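(R)-specific secondary-alkylsulfatase (Pseudomonas sp., PDB 4AXH) hydrolyses (R)-secondary-alkyl sulfates with strict inversion of configuration, giving (S)-secondary alcohols and sulfate, as a zinc-dependent homodimeric enzyme of the metallo-beta-lactamase superfamily. Local coordinates at residues A[383-387]-A[427-432]; A[41-45]-A[507-511]. Residue numbers count along the deposited sequence, not the author numbering.

Contact 1: residues A[383-387]-A[427-432]; sequences ALNLM and VYQRYL
One flexible side chain, here Met387, can fill the gap between two steeply crossed helices. The C-terminal end of helix 362-388 (383-387) packs on the last turn of helix 420-431 in the helical dimerisation region, beside the sulfate site, where Val427 touches sulfate-binding Leu319. Leu432 already leaves helical phi/psi. The axes approach to 10.2 Å and cross at -69°; Ala383 and Val427 are nearest, CA to CA 6.5 Å, with Ala383 CB 3.7 Å from Val427 CG1. Met387, m then t with chi3 at -121°, brings CE to 3.5 Å from Val427 O and SD to 3.8 Å from Leu432 CD1. That SD lies 5.0 Å from the centroid of the Tyr428 ring (chi1 t). Leu384, off-rotameric (chi1 -115°, chi2 11°), sets CD1 3.9 Å from the centroid of the Tyr431 ring (chi1 m), over its face; the Tyr431 hydroxyl bonds Asn380. With no hydrogen bond across it, the contact rests on van der Waals packing, one CH-pi contact and one oblique Met-aromatic contact.

Contact 2: residues A[41-45]-A[507-511]; sequences TAAKN and QLGYQ
Helices distant in sequence can be joined by side-chain amides, as where 41-45, within the N-terminal helix 39-48, meets 507-511, the last turn of helix 495-511. Both segments are helical and run nearly parallel, at -15° with axes 10.0 Å apart; Thr41 and Gln511 set the register, CA to CA 6.2 Å. Gln507 comes first: chi1, chi2 and chi3 near -60° fold its side chain so that OE1 accepts a 2.9 Å hydrogen bond from Thr41 OG1, while the same amide bonds the backbone of Pro36 and Ser38. Tyr510 (chi1 m) lays CB 3.7 Å from Thr41 CG2; chi2 of -24° sets its ring, which leads away to a hydroxyl bonded to Gln242. Tyr510 O accepts a 3.2 Å hydrogen bond from Asn45 ND2 (Asn45 chi1 m), which also reaches Asp99 O. The pattern is that of an N-terminal helix docked on the all-helical dimerisation region, bridging some 460 residues of chain. Gln511 follows with chi1 m and chi2 t, extending NE2 to donate to Thr41 OG1 at 2.8 Å. Thr41, with chi1 m, thereby links two glutamines one turn apart, accepting from Gln511 and donating to Gln507. Lys44 CD rests 3.6 Å from Gln511 OE1.

Taken together, the two contacts illustrate how chemistry follows position. Both are helix pairs in which the later segment lies in the helical dimerisation region, yet they share no helix and lie about 30 Å apart, centre to centre. Contact 1 is joined across its steep crossing by apolar and aromatic side-chain packing without a hydrogen bond; it sits beside the sulfate-binding loop and within reach of the second subunit, which receives a hydrogen bond from Asn385 and packs on Leu384. Contact 2 is also largely buried, but includes an exposed lysine, touches no other chain and lies away from the zinc and sulfate sites. There, near-parallel helices are joined through hydroxyl and amide groups, and helix 477-490 adds Tyr477 against both segments.

Contact 1: residues A[383-387]-A[427-432]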
ATOM      1  N   ALA A 383      15.033  -1.926  -3.814  1.00 33.90           N
ATOM      2  CA  ALA A 383      14.096  -0.865  -4.103  1.00 33.23           C
ATOM      3  C   ALA A 383      14.311   0.283  -3.113  1.00 37.61           C
ATOM      4  O   ALA A 383      14.546   1.409  -3.566  1.00 36.36           O
ATOM      5  CB  ALA A 383      12.654  -1.389  -4.056  1.00 33.25           C
ATOM      6  N   LEU A 384      14.325  -0.013  -1.782  1.00 33.62           N
ATOM      7  CA  LEU A 384      14.553   0.982  -0.722  1.00 34.41           C
ATOM      8  C   LEU A 384      15.904   1.691  -0.922  1.00 42.74           C
ATOM      9  O   LEU A 384      16.014   2.902  -0.723  1.00 41.68           O
ATOM     10  CB  LEU A 384      14.522   0.292   0.641  1.00 34.82           C
ATOM     11  CG  LEU A 384      13.404   0.633   1.655  1.00 39.62           C
ATOM     12  CD1 LEU A 384      12.280   1.462   1.045  1.00 38.67           C
ATOM     13  CD2 LEU A 384      12.886  -0.627   2.348  1.00 39.93           C
ATOM     14  N   ASN A 385      16.919   0.940  -1.386  1.00 42.15           N
ATOM     15  CA  ASN A 385      18.241   1.480  -1.708  1.00 41.66           C
ATOM     16  C   ASN A 385      18.102   2.530  -2.821  1.00 44.55           C
ATOM     17  O   ASN A 385      18.450   3.688  -2.609  1.00 45.80           O
ATOM     18  CB  ASN A 385      19.211   0.354  -2.109  1.00 37.88           C
ATOM     19  CG  ASN A 385      20.615   0.827  -2.400  1.00 49.24           C
ATOM     20  OD1 ASN A 385      20.967   1.146  -3.544  1.00 38.40           O
ATOM     21  ND2 ASN A 385      21.448   0.888  -1.372  1.00 37.72           N
ATOM     22  N   LEU A 386      17.549   2.133  -3.976  1.00 38.95           N
ATOM     23  CA  LEU A 386      17.370   2.998  -5.136  1.00 36.39           C
ATOM     24  C   LEU A 386      16.407   4.177  -4.889  1.00 45.50           C
ATOM     25  O   LEU A 386      16.632   5.249  -5.453  1.00 48.12           O
ATOM     26  CB  LEU A 386      16.994   2.190  -6.376  1.00 34.37           C
ATOM     27  CG  LEU A 386      18.048   1.218  -6.911  1.00 36.68           C
ATOM     28  CD1 LEU A 386      17.483   0.394  -8.086  1.00 36.43           C
ATOM     29  CD2 LEU A 386      19.307   1.952  -7.423  1.00 35.75           C
ATOM     30  N   MET A 387      15.380   4.006  -4.014  1.00 41.00           N
ATOM     31  CA  MET A 387      14.438   5.061  -3.627  1.00 40.23           C
ATOM     32  C   MET A 387      15.240   6.187  -2.918  1.00 46.70           C
ATOM     33  O   MET A 387      15.126   7.360  -3.281  1.00 47.74           O
ATOM     34  CB  MET A 387      13.356   4.506  -2.667  1.00 41.55           C
ATOM     35  CG  MET A 387      12.213   3.757  -3.343  1.00 44.13           C
ATOM     36  SD  MET A 387      10.934   3.249  -2.124  1.00 48.50           S
ATOM     37  CE  MET A 387      10.950   1.516  -2.353  1.00 44.51           C
ATOM     38  N   VAL A 427       7.009  -2.094  -4.309  1.00 31.98           N
ATOM     39  CA  VAL A 427       7.782  -1.718  -3.082  1.00 31.67           C
ATOM     40  C   VAL A 427       7.802  -0.155  -2.986  1.00 35.67           C
ATOM     41  O   VAL A 427       7.625   0.383  -1.898  1.00 34.39           O
ATOM     42  CB  VAL A 427       9.209  -2.372  -2.965  1.00 33.69           C
ATOM     43  CG1 VAL A 427       9.917  -1.993  -1.658  1.00 33.27           C
ATOM     44  CG2 VAL A 427       9.134  -3.895  -3.078  1.00 33.05           C
ATOM     45  N   TYR A 428       7.940   0.541  -4.142  1.00 32.88           N
ATOM     46  CA  TYR A 428       7.877   1.990  -4.247  1.00 33.39           C
ATOM     47  C   TYR A 428       6.492   2.457  -3.804  1.00 37.49           C
ATOM     48  O   TYR A 428       6.436   3.331  -2.952  1.00 38.66           O
ATOM     49  CB  TYR A 428       8.185   2.466  -5.668  1.00 35.72           C
ATOM     50  CG  TYR A 428       8.332   3.966  -5.793  1.00 40.05           C
ATOM     51  CD1 TYR A 428       7.214   4.792  -5.940  1.00 40.83           C
ATOM     52  CD2 TYR A 428       9.589   4.566  -5.783  1.00 42.63           C
ATOM     53  CE1 TYR A 428       7.350   6.176  -6.074  1.00 41.26           C
ATOM     54  CE2 TYR A 428       9.734   5.948  -5.910  1.00 43.03           C
ATOM     55  CZ  TYR A 428       8.615   6.746  -6.064  1.00 50.99           C
ATOM     56  OH  TYR A 428       8.786   8.101  -6.193  1.00 57.37           O
ATOM     57  N   GLN A 429       5.396   1.871  -4.353  1.00 33.75           N
ATOM     58  CA  GLN A 429       3.999   2.158  -3.974  1.00 34.31           C
ATOM     59  C   GLN A 429       3.791   1.949  -2.457  1.00 40.38           C
ATOM     60  O   GLN A 429       3.273   2.845  -1.777  1.00 42.02           O
ATOM     61  CB  GLN A 429       3.013   1.261  -4.777  1.00 35.45           C
ATOM     62  CG  GLN A 429       1.566   1.250  -4.227  1.00 37.03           C
ATOM     63  CD  GLN A 429       0.677   0.160  -4.803  1.00 44.73           C
ATOM     64  OE1 GLN A 429       0.642  -0.070  -6.020  1.00 40.22           O
ATOM     65  NE2 GLN A 429      -0.115  -0.481  -3.948  1.00 40.93           N
ATOM     66  N   ARG A 430       4.198   0.766  -1.940  1.00 36.63           N
ATOM     67  CA  ARG A 430       4.067   0.439  -0.520  1.00 36.97           C
ATOM     68  C   ARG A 430       4.739   1.460   0.433  1.00 41.52           C
ATOM     69  O   ARG A 430       4.110   1.867   1.396  1.00 41.25           O
ATOM     70  CB  ARG A 430       4.418  -1.042  -0.223  1.00 36.19           C
ATOM     71  CG  ARG A 430       5.212  -1.292   1.055  1.00 41.79           C
ATOM     72  CD  ARG A 430       4.745  -2.454   1.914  1.00 38.64           C
ATOM     73  NE  ARG A 430       5.549  -2.451   3.136  1.00 44.53           N
ATOM     74  CZ  ARG A 430       5.113  -2.764   4.352  1.00 59.56           C
ATOM     75  NH1 ARG A 430       3.855  -3.136   4.537  1.00 39.62           N
ATOM     76  NH2 ARG A 430       5.931  -2.689   5.397  1.00 55.64           N
ATOM     77  N   TYR A 431       5.972   1.900   0.145  1.00 38.29           N
ATOM     78  CA  TYR A 431       6.705   2.822   1.020  1.00 38.01           C
ATOM     79  C   TYR A 431       6.498   4.287   0.679  1.00 43.14           C
ATOM     80  O   TYR A 431       6.635   5.128   1.564  1.00 42.88           O
ATOM     81  CB  TYR A 431       8.226   2.508   1.043  1.00 37.53           C
ATOM     82  CG  TYR A 431       8.609   1.255   1.790  1.00 37.81           C
ATOM     83  CD1 TYR A 431       8.703   1.246   3.176  1.00 38.71           C
ATOM     84  CD2 TYR A 431       8.890   0.073   1.108  1.00 39.08           C
ATOM     85  CE1 TYR A 431       9.039   0.081   3.874  1.00 38.30           C
ATOM     86  CE2 TYR A 431       9.267  -1.088   1.792  1.00 39.91           C
ATOM     87  CZ  TYR A 431       9.348  -1.083   3.178  1.00 44.86           C
ATOM     88  OH  TYR A 431       9.668  -2.259   3.855  1.00 43.10           O
ATOM     89  N   LEU A 432       6.255   4.609  -0.592  1.00 40.81           N
ATOM     90  CA  LEU A 432       6.091   6.016  -0.991  1.00 41.82           C
ATOM     91  C   LEU A 432       4.722   6.342  -1.648  1.00 49.10           C
ATOM     92  O   LEU A 432       4.121   7.380  -1.339  1.00 48.84           O
ATOM     93  CB  LEU A 432       7.279   6.533  -1.825  1.00 40.76           C
ATOM     94  CG  LEU A 432       8.683   6.417  -1.171  1.00 43.95           C
ATOM     95  CD1 LEU A 432       9.791   6.848  -2.133  1.00 41.60           C
ATOM     96  CD2 LEU A 432       8.798   7.199   0.133  1.00 46.30           C
TER

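Contact 2: residues A[41-45]-A[507-511]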
ATOM      1  N   THR A  41      10.443 -10.964 -33.070  1.00 44.65           N
ATOM      2  CA  THR A  41       9.881 -11.757 -31.981  1.00 42.55           C
ATOM      3  C   THR A  41      10.498 -13.138 -32.024  1.00 46.77           C
ATOM      4  O   THR A  41      11.025 -13.580 -31.006  1.00 48.50           O
ATOM      5  CB  THR A  41       8.333 -11.757 -32.057  1.00 39.24           C
ATOM      6  OG1 THR A  41       7.834 -10.496 -31.609  1.00 32.82           O
ATOM      7  CG2 THR A  41       7.678 -12.871 -31.247  1.00 32.51           C
ATOM      8  N   ALA A  42      10.471 -13.801 -33.190  1.00 41.55           N
ATOM      9  CA  ALA A  42      11.030 -15.138 -33.350  1.00 42.23           C
ATOM     10  C   ALA A  42      12.543 -15.196 -33.007  1.00 49.07           C
ATOM     11  O   ALA A  42      12.986 -16.145 -32.358  1.00 50.20           O
ATOM     12  CB  ALA A  42      10.764 -15.661 -34.758  1.00 42.65           C
ATOM     13  N   ALA A  43      13.314 -14.166 -33.413  1.00 44.89           N
ATOM     14  CA  ALA A  43      14.745 -14.028 -33.132  1.00 43.14           C
ATOM     15  C   ALA A  43      14.970 -13.829 -31.625  1.00 44.86           C
ATOM     16  O   ALA A  43      15.821 -14.500 -31.050  1.00 45.73           O
ATOM     17  CB  ALA A  43      15.310 -12.848 -33.898  1.00 43.54           C
ATOM     18  N   LYS A  44      14.200 -12.918 -30.994  1.00 39.33           N
ATOM     19  CA  LYS A  44      14.243 -12.612 -29.561  1.00 38.67           C
ATOM     20  C   LYS A  44      13.988 -13.868 -28.694  1.00 43.06           C
ATOM     21  O   LYS A  44      14.668 -14.053 -27.685  1.00 41.11           O
ATOM     22  CB  LYS A  44      13.234 -11.512 -29.217  1.00 39.12           C
ATOM     23  CG  LYS A  44      13.671 -10.655 -28.032  1.00 46.16           C
ATOM     24  CD  LYS A  44      12.474 -10.038 -27.267  1.00 49.66           C
ATOM     25  CE  LYS A  44      12.904  -9.218 -26.063  1.00 46.59           C
ATOM     26  NZ  LYS A  44      13.197  -7.801 -26.430  1.00 58.55           N
ATOM     27  N   ASN A  45      13.048 -14.746 -29.112  1.00 39.83           N
ATOM     28  CA  ASN A  45      12.735 -15.974 -28.393  1.00 39.72           C
ATOM     29  C   ASN A  45      13.835 -16.994 -28.537  1.00 43.30           C
ATOM     30  O   ASN A  45      14.234 -17.589 -27.537  1.00 44.39           O
ATOM     31  CB  ASN A  45      11.370 -16.545 -28.801  1.00 41.81           C
ATOM     32  CG  ASN A  45      10.182 -15.794 -28.234  1.00 45.71           C
ATOM     33  OD1 ASN A  45      10.267 -15.121 -27.200  1.00 46.62           O
ATOM     34  ND2 ASN A  45       9.041 -15.901 -28.904  1.00 32.52           N
ATOM     35  N   GLN A 507       2.337  -9.408 -29.868  1.00 38.14           N
ATOM     36  CA  GLN A 507       3.775  -9.637 -30.050  1.00 36.69           C
ATOM     37  C   GLN A 507       4.468  -9.560 -28.700  1.00 37.88           C
ATOM     38  O   GLN A 507       5.341 -10.383 -28.444  1.00 37.90           O
ATOM     39  CB  GLN A 507       4.401  -8.635 -31.048  1.00 38.23           C
ATOM     40  CG  GLN A 507       3.993  -8.811 -32.534  1.00 24.07           C
ATOM     41  CD  GLN A 507       4.272 -10.171 -33.129  1.00 50.05           C
ATOM     42  OE1 GLN A 507       5.410 -10.655 -33.144  1.00 38.14           O
ATOM     43  NE2 GLN A 507       3.236 -10.790 -33.705  1.00 58.79           N
ATOM     44  N   LEU A 508       4.031  -8.627 -27.806  1.00 33.24           N
ATOM     45  CA  LEU A 508       4.532  -8.489 -26.424  1.00 33.19           C
ATOM     46  C   LEU A 508       4.184  -9.748 -25.601  1.00 43.96           C
ATOM     47  O   LEU A 508       4.964 -10.148 -24.734  1.00 45.60           O
ATOM     48  CB  LEU A 508       3.995  -7.243 -25.719  1.00 31.81           C
ATOM     49  CG  LEU A 508       4.476  -5.883 -26.261  1.00 35.63           C
ATOM     50  CD1 LEU A 508       3.668  -4.735 -25.647  1.00 35.54           C
ATOM     51  CD2 LEU A 508       5.951  -5.654 -26.006  1.00 33.19           C
ATOM     52  N   GLY A 509       3.031 -10.353 -25.908  1.00 41.07           N
ATOM     53  CA  GLY A 509       2.542 -11.580 -25.296  1.00 40.26           C
ATOM     54  C   GLY A 509       3.357 -12.758 -25.770  1.00 45.09           C
ATOM     55  O   GLY A 509       3.696 -13.632 -24.970  1.00 42.45           O
ATOM     56  N   TYR A 510       3.697 -12.778 -27.090  1.00 43.65           N
ATOM     57  CA  TYR A 510       4.542 -13.807 -27.693  1.00 43.89           C
ATOM     58  C   TYR A 510       5.960 -13.736 -27.107  1.00 43.78           C
ATOM     59  O   TYR A 510       6.653 -14.743 -27.062  1.00 42.34           O
ATOM     60  CB  TYR A 510       4.636 -13.615 -29.224  1.00 47.34           C
ATOM     61  CG  TYR A 510       3.376 -13.895 -30.025  1.00 51.83           C
ATOM     62  CD1 TYR A 510       2.387 -14.751 -29.540  1.00 53.87           C
ATOM     63  CD2 TYR A 510       3.189 -13.339 -31.291  1.00 52.57           C
ATOM     64  CE1 TYR A 510       1.234 -15.022 -30.278  1.00 54.81           C
ATOM     65  CE2 TYR A 510       2.023 -13.579 -32.024  1.00 53.56           C
ATOM     66  CZ  TYR A 510       1.047 -14.422 -31.513  1.00 59.78           C
ATOM     67  OH  TYR A 510      -0.103 -14.686 -32.220  1.00 58.11           O
ATOM     68  N   GLN A 511       6.376 -12.538 -26.657  1.00 38.58           N
ATOM     69  CA  GLN A 511       7.713 -12.242 -26.152  1.00 37.46           C
ATOM     70  C   GLN A 511       7.929 -12.471 -24.661  1.00 38.00           C
ATOM     71  O   GLN A 511       9.007 -12.923 -24.283  1.00 37.67           O
ATOM     72  CB  GLN A 511       8.137 -10.796 -26.534  1.00 38.40           C
ATOM     73  CG  GLN A 511       8.643 -10.632 -27.972  1.00 34.72           C
ATOM     74  CD  GLN A 511       8.991  -9.205 -28.303  1.00 59.44           C
ATOM     75  OE1 GLN A 511       9.307  -8.380 -27.421  1.00 51.07           O
ATOM     76  NE2 GLN A 511       8.958  -8.883 -29.600  1.00 55.21           N
TER